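Local coordinates for PlaB phospholipase (Legionella pneumophila, PDB 6ZTH), which binds several NAD(+) molecules, at least one of them where two of its subunits meet, and probably hydrolyses phospholipids, at residues D357-L362 with R416-P421; S231-H236 with V453-M458; D425-Y430 with G481-K486; V223-M228 with Y340-F345. All coordinates share one frame; numbering follows the deposited sequence.

Interaction 1: residues D357-L362 with R416-P421; sequences DYDLYL and RVKAYP. With NAD (nicotinamide-adenine-dinucleotide), chain K.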
# COMPACT_ATOMS: atom_id res chain seq x y z
N ASP D 357 6.92 -15.91 2.14
CA ASP D 357 8.33 -15.58 2.29
C ASP D 357 9.14 -16.87 2.27
O ASP D 357 9.00 -17.72 3.15
CB ASP D 357 8.58 -14.82 3.59
CG ASP D 357 9.92 -14.11 3.59
OD1 ASP D 357 10.04 -13.07 2.91
OD2 ASP D 357 10.85 -14.59 4.27
N TYR D 358 10.00 -17.00 1.26
CA TYR D 358 10.77 -18.20 1.02
C TYR D 358 11.67 -17.88 -0.16
O TYR D 358 11.55 -16.83 -0.80
CB TYR D 358 9.90 -19.40 0.70
CG TYR D 358 9.09 -19.22 -0.57
CD1 TYR D 358 8.05 -18.30 -0.61
CD2 TYR D 358 9.39 -19.93 -1.72
CE1 TYR D 358 7.31 -18.12 -1.75
CE2 TYR D 358 8.65 -19.75 -2.87
CZ TYR D 358 7.61 -18.84 -2.88
OH TYR D 358 6.87 -18.66 -4.03
N ASP D 359 12.58 -18.80 -0.45
CA ASP D 359 13.35 -18.75 -1.68
C ASP D 359 13.38 -20.14 -2.28
O ASP D 359 13.36 -21.14 -1.57
CB ASP D 359 14.76 -18.26 -1.44
CG ASP D 359 14.84 -17.25 -0.32
OD1 ASP D 359 14.22 -16.17 -0.42
OD2 ASP D 359 15.51 -17.55 0.69
N LEU D 360 13.46 -20.18 -3.60
CA LEU D 360 13.30 -21.40 -4.37
C LEU D 360 14.48 -21.55 -5.30
O LEU D 360 14.77 -20.64 -6.08
CB LEU D 360 11.98 -21.36 -5.14
CG LEU D 360 11.60 -22.63 -5.89
CD1 LEU D 360 10.13 -22.92 -5.69
CD2 LEU D 360 11.94 -22.47 -7.36
N TYR D 361 15.16 -22.70 -5.22
CA TYR D 361 16.31 -22.99 -6.06
C TYR D 361 16.04 -24.24 -6.87
O TYR D 361 15.81 -25.32 -6.30
CB TYR D 361 17.58 -23.18 -5.24
CG TYR D 361 18.03 -21.95 -4.50
CD1 TYR D 361 17.47 -21.61 -3.28
CD2 TYR D 361 19.02 -21.12 -5.02
CE1 TYR D 361 17.87 -20.50 -2.60
CE2 TYR D 361 19.43 -20.00 -4.34
CZ TYR D 361 18.86 -19.69 -3.13
OH TYR D 361 19.25 -18.58 -2.43
N LEU D 362 16.05 -24.11 -8.19
CA LEU D 362 16.21 -25.27 -9.05
C LEU D 362 17.65 -25.76 -8.95
O LEU D 362 18.59 -24.96 -9.00
CB LEU D 362 15.87 -24.92 -10.50
CG LEU D 362 14.39 -24.85 -10.86
CD1 LEU D 362 13.74 -23.63 -10.25
CD2 LEU D 362 14.24 -24.84 -12.37
N ARG D 416 14.75 -26.85 -4.16
CA ARG D 416 15.15 -26.51 -2.80
C ARG D 416 14.40 -25.25 -2.38
O ARG D 416 14.63 -24.18 -2.94
CB ARG D 416 16.66 -26.31 -2.70
CG ARG D 416 17.11 -25.79 -1.35
CD ARG D 416 18.63 -25.78 -1.19
NE ARG D 416 19.27 -26.93 -1.82
CZ ARG D 416 20.18 -26.86 -2.80
NH1 ARG D 416 20.56 -25.69 -3.29
NH2 ARG D 416 20.69 -27.98 -3.29
N VAL D 417 13.51 -25.38 -1.39
CA VAL D 417 12.79 -24.26 -0.82
C VAL D 417 13.21 -24.11 0.64
O VAL D 417 13.39 -25.11 1.34
CB VAL D 417 11.26 -24.44 -0.93
CG1 VAL D 417 10.72 -25.25 0.23
CG2 VAL D 417 10.57 -23.08 -0.99
N LYS D 418 13.39 -22.87 1.08
CA LYS D 418 13.88 -22.59 2.43
C LYS D 418 12.77 -22.21 3.40
O LYS D 418 12.76 -22.71 4.53
CB LYS D 418 14.94 -21.48 2.37
CG LYS D 418 16.31 -21.99 1.93
CD LYS D 418 17.39 -20.92 1.99
CE LYS D 418 17.79 -20.47 0.62
NZ LYS D 418 16.97 -19.30 0.31
N ALA D 419 11.85 -21.34 2.99
CA ALA D 419 10.70 -20.97 3.81
C ALA D 419 11.14 -20.24 5.08
O ALA D 419 12.17 -20.57 5.66
CB ALA D 419 9.88 -22.20 4.18
N TYR D 420 10.35 -19.26 5.52
CA TYR D 420 10.74 -18.43 6.64
C TYR D 420 9.59 -18.27 7.63
O TYR D 420 8.42 -18.33 7.25
CB TYR D 420 11.19 -17.04 6.16
CG TYR D 420 12.43 -17.15 5.31
CD1 TYR D 420 13.69 -17.12 5.89
CD2 TYR D 420 12.34 -17.31 3.94
CE1 TYR D 420 14.83 -17.24 5.11
CE2 TYR D 420 13.47 -17.43 3.16
CZ TYR D 420 14.71 -17.40 3.75
OH TYR D 420 15.84 -17.51 2.97
N PRO D 421 9.91 -18.09 8.92
CA PRO D 421 11.28 -18.06 9.46
C PRO D 421 11.96 -19.43 9.45
O PRO D 421 11.30 -20.45 9.59
CB PRO D 421 11.08 -17.57 10.90
CG PRO D 421 9.69 -17.97 11.23
CD PRO D 421 8.91 -17.80 9.96
PA NAD K . 11.77 -9.95 -9.79
O1A NAD K . 10.82 -9.62 -10.90
O2A NAD K . 12.93 -10.75 -10.33
O5B NAD K . 10.98 -10.81 -8.64
C5B NAD K . 9.83 -10.24 -8.04
C4B NAD K . 9.58 -10.94 -6.64
O4B NAD K . 9.63 -12.48 -6.85
C3B NAD K . 10.50 -10.65 -5.82
O3B NAD K . 9.93 -10.46 -4.48
C2B NAD K . 11.54 -11.95 -5.81
O2B NAD K . 12.29 -11.99 -4.56
C1B NAD K . 10.75 -12.96 -5.91
N9A NAD K . 11.47 -14.18 -6.43
C8A NAD K . 11.99 -14.19 -7.65
N7A NAD K . 12.57 -15.40 -7.84
C5A NAD K . 12.38 -16.12 -6.72
C6A NAD K . 12.75 -17.41 -6.36
N6A NAD K . 13.50 -18.46 -7.09
N1A NAD K . 12.42 -17.88 -5.16
C2A NAD K . 11.73 -17.10 -4.29
N3A NAD K . 11.36 -15.84 -4.64
C4A NAD K . 11.70 -15.37 -5.85
O3 NAD K . 12.33 -8.53 -9.11
PN NAD K . 13.38 -8.47 -7.84
O1N NAD K . 14.08 -9.80 -7.71
O2N NAD K . 12.61 -8.19 -6.56
O5D NAD K . 14.49 -7.26 -8.10
C5D NAD K . 14.06 -5.92 -8.02
C4D NAD K . 14.53 -5.15 -9.25
O4D NAD K . 15.79 -5.43 -9.49
C3D NAD K . 13.67 -5.60 -10.59
O3D NAD K . 13.56 -4.44 -11.52
C2D NAD K . 14.32 -6.51 -11.12
O2D NAD K . 14.02 -6.61 -12.60
C1D NAD K . 15.82 -6.04 -10.87
N1N NAD K . 16.68 -7.06 -10.91
C2N NAD K . 16.96 -7.77 -9.78
C3N NAD K . 17.88 -8.82 -9.82
C7N NAD K . 18.20 -9.63 -8.52
O7N NAD K . 19.31 -9.95 -8.29
N7N NAD K . 17.12 -9.99 -7.58
C4N NAD K . 18.49 -9.15 -11.00
C5N NAD K . 18.21 -8.45 -12.13
C6N NAD K . 17.29 -7.39 -12.08
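Tyr-361 and Arg-416 form an antiparallel hydrogen-bonded pair: Tyr-361 N binds Arg-416 O, and Arg-416 N binds Tyr-361 O, each at 2.8 Å. Beyond that pair, the end of Lys-418 comes obliquely to the rim of the Tyr-361 ring, Lys-418 CE lying 3.2 Å from Tyr-361 CE1; bends at chi3 (-108°) and chi4 swing the lysine across. The Tyr-361 hydroxyl is hydrogen-bonded to Asp-206 of the second subunit. Asp-359 aims OD2 at both Tyr-420 OH and Lys-418 NZ, a hydrogen bond and a salt bridge, but both are modelled too short for their detail to be trusted. Its other oxygen, OD1, reaches Arg-145 of the second subunit. Tyr-358 takes the first torsion that puts CG between backbone N and carbonyl carbon (chi1 62°), and its CD2 rests 3.4 Å from Val-417 CG2. The outer edge of Leu-360 is left to the adenine: Leu-360 N donates to NAD N1A at 3.0 Å, and NAD N6A donates to Leu-360 O at 2.7 Å. A strand edge reading adenine through its backbone, closed by another subunit, makes this an NAD(+) site at a subunit interface.

Interaction 2: residues S231-H236 with V453-M458; sequences SLLKLH and VMVEIM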
# COMPACT_ATOMS: atom_id res chain seq x y z
N SER D 231 0.65 -31.36 -15.81
CA SER D 231 0.63 -32.18 -14.61
C SER D 231 0.60 -31.29 -13.38
O SER D 231 1.18 -30.20 -13.36
CB SER D 231 1.85 -33.10 -14.55
OG SER D 231 1.79 -34.08 -15.57
N LEU D 232 -0.10 -31.76 -12.35
CA LEU D 232 -0.04 -31.18 -11.02
C LEU D 232 0.95 -32.00 -10.20
O LEU D 232 0.89 -33.24 -10.21
CB LEU D 232 -1.42 -31.17 -10.36
CG LEU D 232 -1.60 -30.74 -8.91
CD1 LEU D 232 -1.08 -31.78 -7.93
CD2 LEU D 232 -0.94 -29.39 -8.63
N LEU D 233 1.85 -31.32 -9.50
CA LEU D 233 2.91 -31.98 -8.74
C LEU D 233 2.82 -31.55 -7.28
O LEU D 233 2.88 -30.35 -6.98
CB LEU D 233 4.28 -31.64 -9.32
CG LEU D 233 5.40 -32.57 -8.86
CD1 LEU D 233 6.44 -32.72 -9.96
CD2 LEU D 233 6.05 -32.06 -7.58
N LYS D 234 2.69 -32.52 -6.39
CA LYS D 234 2.59 -32.28 -4.95
C LYS D 234 3.84 -32.81 -4.25
O LYS D 234 4.22 -33.97 -4.45
CB LYS D 234 1.35 -32.97 -4.37
CG LYS D 234 0.02 -32.31 -4.71
CD LYS D 234 -1.07 -33.36 -4.91
CE LYS D 234 -2.47 -32.76 -5.01
NZ LYS D 234 -2.74 -31.68 -4.01
N LEU D 235 4.46 -31.96 -3.43
CA LEU D 235 5.60 -32.35 -2.60
C LEU D 235 5.22 -32.09 -1.15
O LEU D 235 5.20 -30.94 -0.70
CB LEU D 235 6.86 -31.59 -3.00
CG LEU D 235 7.28 -31.66 -4.46
CD1 LEU D 235 8.51 -30.81 -4.73
CD2 LEU D 235 7.52 -33.11 -4.87
N HIS D 236 4.92 -33.16 -0.41
CA HIS D 236 4.52 -33.06 0.99
C HIS D 236 5.73 -33.35 1.87
O HIS D 236 6.30 -34.45 1.82
CB HIS D 236 3.39 -34.04 1.31
CG HIS D 236 2.15 -33.82 0.50
ND1 HIS D 236 0.97 -33.37 1.05
CD2 HIS D 236 1.90 -34.00 -0.82
CE1 HIS D 236 0.05 -33.28 0.11
NE2 HIS D 236 0.59 -33.65 -1.04
N VAL D 453 3.89 -26.90 -15.85
CA VAL D 453 3.81 -27.84 -14.74
C VAL D 453 3.42 -27.07 -13.49
O VAL D 453 3.91 -25.97 -13.24
CB VAL D 453 5.14 -28.60 -14.52
CG1 VAL D 453 6.21 -27.68 -13.95
CG2 VAL D 453 4.92 -29.81 -13.62
N MSE D 454 2.51 -27.65 -12.71
CA MSE D 454 2.05 -27.03 -11.48
C MSE D 454 2.66 -27.77 -10.30
O MSE D 454 2.53 -28.99 -10.18
CB MSE D 454 0.53 -27.06 -11.40
CG MSE D 454 -0.15 -26.77 -12.71
SE MSE D 454 -2.06 -27.04 -12.58
CE MSE D 454 -2.63 -25.43 -13.52
N VAL D 455 3.33 -27.02 -9.43
CA VAL D 455 4.07 -27.59 -8.31
C VAL D 455 3.53 -26.96 -7.03
O VAL D 455 3.68 -25.75 -6.82
CB VAL D 455 5.58 -27.37 -8.44
CG1 VAL D 455 6.31 -27.97 -7.25
CG2 VAL D 455 6.09 -27.98 -9.74
N GLU D 456 2.90 -27.77 -6.19
CA GLU D 456 2.40 -27.34 -4.89
C GLU D 456 3.34 -27.88 -3.81
O GLU D 456 3.57 -29.09 -3.74
CB GLU D 456 0.97 -27.83 -4.67
CG GLU D 456 0.40 -27.49 -3.30
CD GLU D 456 -1.11 -27.67 -3.24
OE1 GLU D 456 -1.58 -28.71 -2.74
OE2 GLU D 456 -1.83 -26.76 -3.71
N ILE D 457 3.87 -26.98 -2.99
CA ILE D 457 4.89 -27.31 -2.00
C ILE D 457 4.28 -27.14 -0.62
O ILE D 457 3.92 -26.02 -0.23
CB ILE D 457 6.15 -26.43 -2.16
CG1 ILE D 457 6.65 -26.45 -3.61
CG2 ILE D 457 7.23 -26.87 -1.17
CD1 ILE D 457 7.75 -27.46 -3.90
N MSE D 458 4.15 -28.24 0.12
CA MSE D 458 3.68 -28.18 1.50
C MSE D 458 4.83 -28.36 2.48
O MSE D 458 5.47 -29.42 2.51
CB MSE D 458 2.61 -29.25 1.77
CG MSE D 458 2.13 -29.26 3.22
SE MSE D 458 0.38 -30.09 3.52
CE MSE D 458 0.97 -31.87 4.02
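Leu-235 and Ile-457 point the same way from neighbouring parallel strands, and their CD1 atoms meet at 3.5 Å. Leu-235 CD1 also comes within 4.4 Å of Val-455 CG1, which places this methyl as a bump in the dip between Val-455 and Ile-457. One step back, Leu-233 lies beside Val-455, with Leu-233 CB 4.1 Å from Val-455 CG2; from this pair onward the face is a run of branched apolar groups. The other face is rougher. Leu-232 turns CD2 across the root of Met-454 (a selenomethionine), 3.9 Å from its CB, while the rest of that long chain leads off. Lys-234 and the extended Glu-456 run side by side and close a salt bridge, Lys-234 NZ to Glu-456 OE1 at 3.4 Å; OE2 makes a salt bridge to Arg-346. At the far end selenomethionine Met-458, bent at chi3 (96°), brings its CE to the edge of the His-236 ring, 3.3 Å from ND1. Five backbone bonds, from Ser-231 O to Met-458 N, hold this register, with the strands at a crossing angle of -19°. Strand 245-252 flanks 231-236 antiparallel, and strand 340-349 runs parallel to 453-458 on its far side. Trp-174 of helix 171-179 covers Leu-232, Met-454 and Glu-456, while Val-455 of the opposite face packs on Phe-345.

Interaction 3: residues D425-Y430 with G481-K486; sequences DQALAY and GKPTGK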
# COMPACT_ATOMS: atom_id res chain seq x y z
N ASP D 425 18.36 -19.59 16.15
CA ASP D 425 18.19 -19.36 17.58
C ASP D 425 16.92 -18.59 17.89
O ASP D 425 16.55 -18.50 19.07
CB ASP D 425 19.40 -18.61 18.13
CG ASP D 425 20.70 -19.36 17.91
OD1 ASP D 425 20.66 -20.47 17.33
OD2 ASP D 425 21.77 -18.85 18.30
N GLN D 426 16.25 -18.04 16.88
CA GLN D 426 14.93 -17.45 17.05
C GLN D 426 13.91 -18.55 17.31
O GLN D 426 13.36 -18.65 18.41
CB GLN D 426 14.55 -16.63 15.81
CG GLN D 426 13.29 -15.79 15.96
CD GLN D 426 12.06 -16.48 15.41
OE1 GLN D 426 11.11 -16.76 16.15
NE2 GLN D 426 12.06 -16.76 14.11
N ALA D 427 13.66 -19.38 16.30
CA ALA D 427 12.91 -20.64 16.45
C ALA D 427 11.47 -20.31 16.86
O ALA D 427 10.88 -19.37 16.31
CB ALA D 427 13.66 -21.54 17.41
N LEU D 428 10.89 -21.07 17.79
CA LEU D 428 9.51 -20.89 18.26
C LEU D 428 8.49 -21.28 17.20
O LEU D 428 7.58 -22.06 17.48
CB LEU D 428 9.28 -19.45 18.72
CG LEU D 428 10.03 -19.01 19.99
CD1 LEU D 428 9.35 -17.80 20.61
CD2 LEU D 428 10.14 -20.13 21.01
N ALA D 429 8.62 -20.76 15.98
CA ALA D 429 7.72 -21.14 14.89
C ALA D 429 8.45 -20.91 13.58
O ALA D 429 8.63 -19.76 13.18
CB ALA D 429 6.42 -20.34 14.94
N TYR D 430 8.86 -21.99 12.92
CA TYR D 430 9.80 -21.90 11.81
C TYR D 430 9.55 -23.05 10.84
O TYR D 430 8.60 -23.82 10.99
CB TYR D 430 11.24 -21.92 12.35
CG TYR D 430 11.46 -23.00 13.38
CD1 TYR D 430 11.10 -22.81 14.71
CD2 TYR D 430 12.02 -24.22 13.02
CE1 TYR D 430 11.30 -23.80 15.65
CE2 TYR D 430 12.23 -25.22 13.96
CZ TYR D 430 11.86 -25.00 15.27
OH TYR D 430 12.06 -25.99 16.21
N GLY D 481 11.48 -16.45 26.36
CA GLY D 481 11.18 -16.89 25.02
C GLY D 481 12.30 -17.71 24.43
O GLY D 481 12.42 -17.84 23.20
N LYS D 482 13.15 -18.27 25.29
CA LYS D 482 14.29 -19.05 24.84
C LYS D 482 13.82 -20.36 24.22
O LYS D 482 13.18 -21.16 24.92
CB LYS D 482 15.24 -19.32 26.01
N PRO D 483 14.12 -20.63 22.95
CA PRO D 483 13.58 -21.84 22.33
C PRO D 483 14.13 -23.11 22.98
O PRO D 483 15.31 -23.19 23.33
CB PRO D 483 14.03 -21.72 20.86
CG PRO D 483 15.18 -20.78 20.88
CD PRO D 483 14.94 -19.83 22.02
N THR D 484 13.25 -24.10 23.12
CA THR D 484 13.66 -25.40 23.63
C THR D 484 14.55 -26.15 22.64
O THR D 484 15.30 -27.04 23.05
CB THR D 484 12.43 -26.26 23.94
OG1 THR D 484 11.40 -25.44 24.51
CG2 THR D 484 12.79 -27.38 24.90
N GLY D 485 14.48 -25.80 21.36
CA GLY D 485 15.14 -26.59 20.34
C GLY D 485 14.43 -27.88 20.00
O GLY D 485 14.95 -28.65 19.17
N LYS D 486 13.28 -28.16 20.61
CA LYS D 486 12.52 -29.37 20.35
C LYS D 486 11.09 -28.99 19.97
O LYS D 486 10.53 -28.02 20.49
CB LYS D 486 12.54 -30.31 21.56
CG LYS D 486 13.84 -31.09 21.74
CD LYS D 486 14.25 -31.84 20.47
CE LYS D 486 15.52 -32.64 20.66
NZ LYS D 486 16.33 -32.68 19.42
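Pro-483 presses its ring against the bend at Ala-427, and the tight part of the contact is there. Ala-427 CB and Pro-483 CB are 3.5 Å apart, closer than two such carbons usually sit. Ala-427 has a positive phi (64°), and its CB points toward the proline. Beside the methyl, two carbonyls lean on the same ring. Gln-426 O lies 3.7 Å from Pro-483 CG; at the margin of the patch Asp-425 O comes within 3.2 Å of that same CG, though the poor order of Asp-425 makes this approach less certain. Leu-428 fills in next to Ala-427, its CD2 4.2 Å from Pro-483 CB and 3.9 Å from Gly-481 O, so one methyl spans the proline and the carbonyl two residues before it.

Away from this patch the fit slackens quickly. Lys-482 is modelled only as far as CB and points away, and Thr-484, Gly-485 and Lys-486 are exposed. The loop is pinned from elsewhere: Thr-484 bonds to Asp-464 and Thr-466, while the backbone of Leu-428 also pairs with Asp-464, so both segments are moored to the same loop. The third subunit also packs on 425-430, its Thr-66 on Gln-426 and its Asp-64 on Leu-428.

With 229 Å² buried and not one hydrogen bond between the two segments, the contact depends on apolar fit, perhaps helped by the mild polarity of proline CH groups facing carbonyl oxygens; direction and anchorage come from the bonds to Asp-464 and Thr-466.

Interaction 4: residues V223-M228 with Y340-F345; sequences VAATNM and YSMIIF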
# COMPACT_ATOMS: atom_id res chain seq x y z
N VAL D 223 3.70 -20.34 -25.44
CA VAL D 223 3.26 -21.66 -25.90
C VAL D 223 3.04 -22.60 -24.73
O VAL D 223 2.17 -23.47 -24.78
CB VAL D 223 4.28 -22.24 -26.90
CG1 VAL D 223 3.73 -23.52 -27.53
CG2 VAL D 223 4.63 -21.22 -27.97
N ALA D 224 3.82 -22.44 -23.66
CA ALA D 224 3.66 -23.29 -22.49
C ALA D 224 2.32 -23.07 -21.79
O ALA D 224 1.83 -23.98 -21.12
CB ALA D 224 4.80 -23.05 -21.50
N ALA D 225 1.72 -21.89 -21.95
CA ALA D 225 0.49 -21.55 -21.25
C ALA D 225 -0.77 -22.01 -21.98
O ALA D 225 -1.83 -22.06 -21.35
CB ALA D 225 0.42 -20.04 -21.03
N THR D 226 -0.67 -22.33 -23.27
CA THR D 226 -1.85 -22.67 -24.04
C THR D 226 -2.32 -24.10 -23.80
O THR D 226 -3.51 -24.40 -23.95
CB THR D 226 -1.57 -22.49 -25.54
OG1 THR D 226 -2.80 -22.43 -26.26
CG2 THR D 226 -0.74 -23.66 -26.06
N ASN D 227 -1.40 -24.99 -23.43
CA ASN D 227 -1.60 -26.42 -23.54
C ASN D 227 -2.31 -26.99 -22.32
O ASN D 227 -2.09 -26.53 -21.19
CB ASN D 227 -0.25 -27.10 -23.76
CG ASN D 227 -0.38 -28.58 -23.98
OD1 ASN D 227 -1.06 -29.03 -24.90
ND2 ASN D 227 0.29 -29.36 -23.14
N MSE D 228 -3.15 -27.98 -22.55
CA MSE D 228 -3.92 -28.59 -21.48
C MSE D 228 -3.41 -29.97 -21.09
O MSE D 228 -3.99 -30.63 -20.24
CB MSE D 228 -5.40 -28.69 -21.87
CG MSE D 228 -6.09 -27.34 -22.07
SE MSE D 228 -6.15 -26.26 -20.45
CE MSE D 228 -7.64 -27.13 -19.54
N TYR D 340 10.05 -24.33 -24.59
CA TYR D 340 10.12 -23.87 -23.22
C TYR D 340 9.09 -24.58 -22.36
O TYR D 340 8.14 -25.18 -22.87
CB TYR D 340 9.90 -22.35 -23.13
CG TYR D 340 10.84 -21.55 -24.01
CD1 TYR D 340 10.61 -21.43 -25.38
CD2 TYR D 340 11.95 -20.91 -23.48
CE1 TYR D 340 11.46 -20.70 -26.19
CE2 TYR D 340 12.81 -20.18 -24.28
CZ TYR D 340 12.56 -20.08 -25.63
OH TYR D 340 13.41 -19.35 -26.43
N SER D 341 9.30 -24.51 -21.05
CA SER D 341 8.40 -25.11 -20.07
C SER D 341 8.10 -24.09 -18.98
O SER D 341 8.94 -23.24 -18.65
CB SER D 341 9.01 -26.37 -19.45
OG SER D 341 9.38 -27.30 -20.44
N MSE D 342 6.90 -24.18 -18.43
CA MSE D 342 6.45 -23.28 -17.38
C MSE D 342 6.24 -24.03 -16.07
O MSE D 342 5.52 -25.02 -16.03
CB MSE D 342 5.16 -22.58 -17.80
CG MSE D 342 4.71 -21.48 -16.86
SE MSE D 342 5.03 -19.71 -17.60
CE MSE D 342 3.27 -19.34 -18.34
N ILE D 343 6.87 -23.55 -15.00
CA ILE D 343 6.65 -24.08 -13.65
C ILE D 343 5.86 -23.05 -12.86
O ILE D 343 6.25 -21.88 -12.81
CB ILE D 343 7.97 -24.42 -12.95
CG1 ILE D 343 8.88 -25.23 -13.86
CG2 ILE D 343 7.70 -25.19 -11.67
CD1 ILE D 343 10.13 -25.76 -13.18
N ILE D 344 4.77 -23.49 -12.25
CA ILE D 344 3.90 -22.64 -11.44
C ILE D 344 3.97 -23.15 -10.02
O ILE D 344 3.39 -24.21 -9.70
CB ILE D 344 2.46 -22.62 -11.97
CG1 ILE D 344 2.42 -21.87 -13.31
CG2 ILE D 344 1.53 -21.98 -10.96
CD1 ILE D 344 1.07 -21.91 -14.01
N PHE D 345 4.66 -22.42 -9.15
CA PHE D 345 4.91 -22.86 -7.78
C PHE D 345 3.85 -22.29 -6.84
O PHE D 345 3.64 -21.07 -6.79
CB PHE D 345 6.30 -22.42 -7.32
CG PHE D 345 7.40 -23.33 -7.76
CD1 PHE D 345 7.47 -24.63 -7.30
CD2 PHE D 345 8.38 -22.88 -8.63
CE1 PHE D 345 8.48 -25.48 -7.71
CE2 PHE D 345 9.40 -23.72 -9.04
CZ PHE D 345 9.45 -25.02 -8.58
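Ala-224 points its methyl toward the strand and meets the base of Met-342, CB to CB at 3.7 Å. Both CB atoms lie on the facing sides of their segments but meet at a slant, the bond from CA to CB of Met-342 running nearly across the line between them. The same Ala-224 CB also lies over the strand backbone, 3.9 Å from Met-342 N and 4.2 Å from Tyr-340 O, so a single methyl covers a stretch of main chain.

Beyond its base, Met-342 (a selenomethionine) changes direction. CG leaves opposite the backbone N (chi1 -172°), and the bends at chi2 (105°) and chi3 (97°) fold the chain round until its CE rests 4.0 Å from Ala-225 CB. The methyl of Ala-225 runs past the strand rather than at it, and receives this terminal methyl. One long, curled side chain thus touches two consecutive alanines, one at its root and one at its tip. Phe-394, Thr-392 and Arg-222 pack on the same side chain from outside the two segments.

Ser-341 faces the other way, bonded through OG to His-448 O, and the Tyr-340 ring meets Phe-394 instead. Polar anchoring of the turn comes from next door, where Ala-224 O accepts a hydrogen bond from Thr-452 OG1. Between the two segments the side-chain contacts are apolar, and 151 Å² is buried in all, part of it strand backbone, held by shape and dispersion with no directional bond.

In the fold
Along the chain, interaction 4 opens first and interaction 2 next, and their segments alternate; interaction 1 is nested inside the loop that interaction 2 closes, and interaction 3 comes last to open and close. Strand 451-463 joins three of them: it pairs with 231-238 in interaction 2, with 340-349 of interaction 4 and with 429-430 of interaction 3. Interaction 1 lies in a small antiparallel sheet packed against that strand through Val-417 and Ile-457, its centre 15 Å from that of interaction 2. Centres of interactions 2 and 4 are 14 Å apart, those of 3 and 4 40 Å. The mixed sheet thus runs from the helical turn at 223-226, beside the parallel sheet, past the NAD(+) site to the outlying loops near the third subunit.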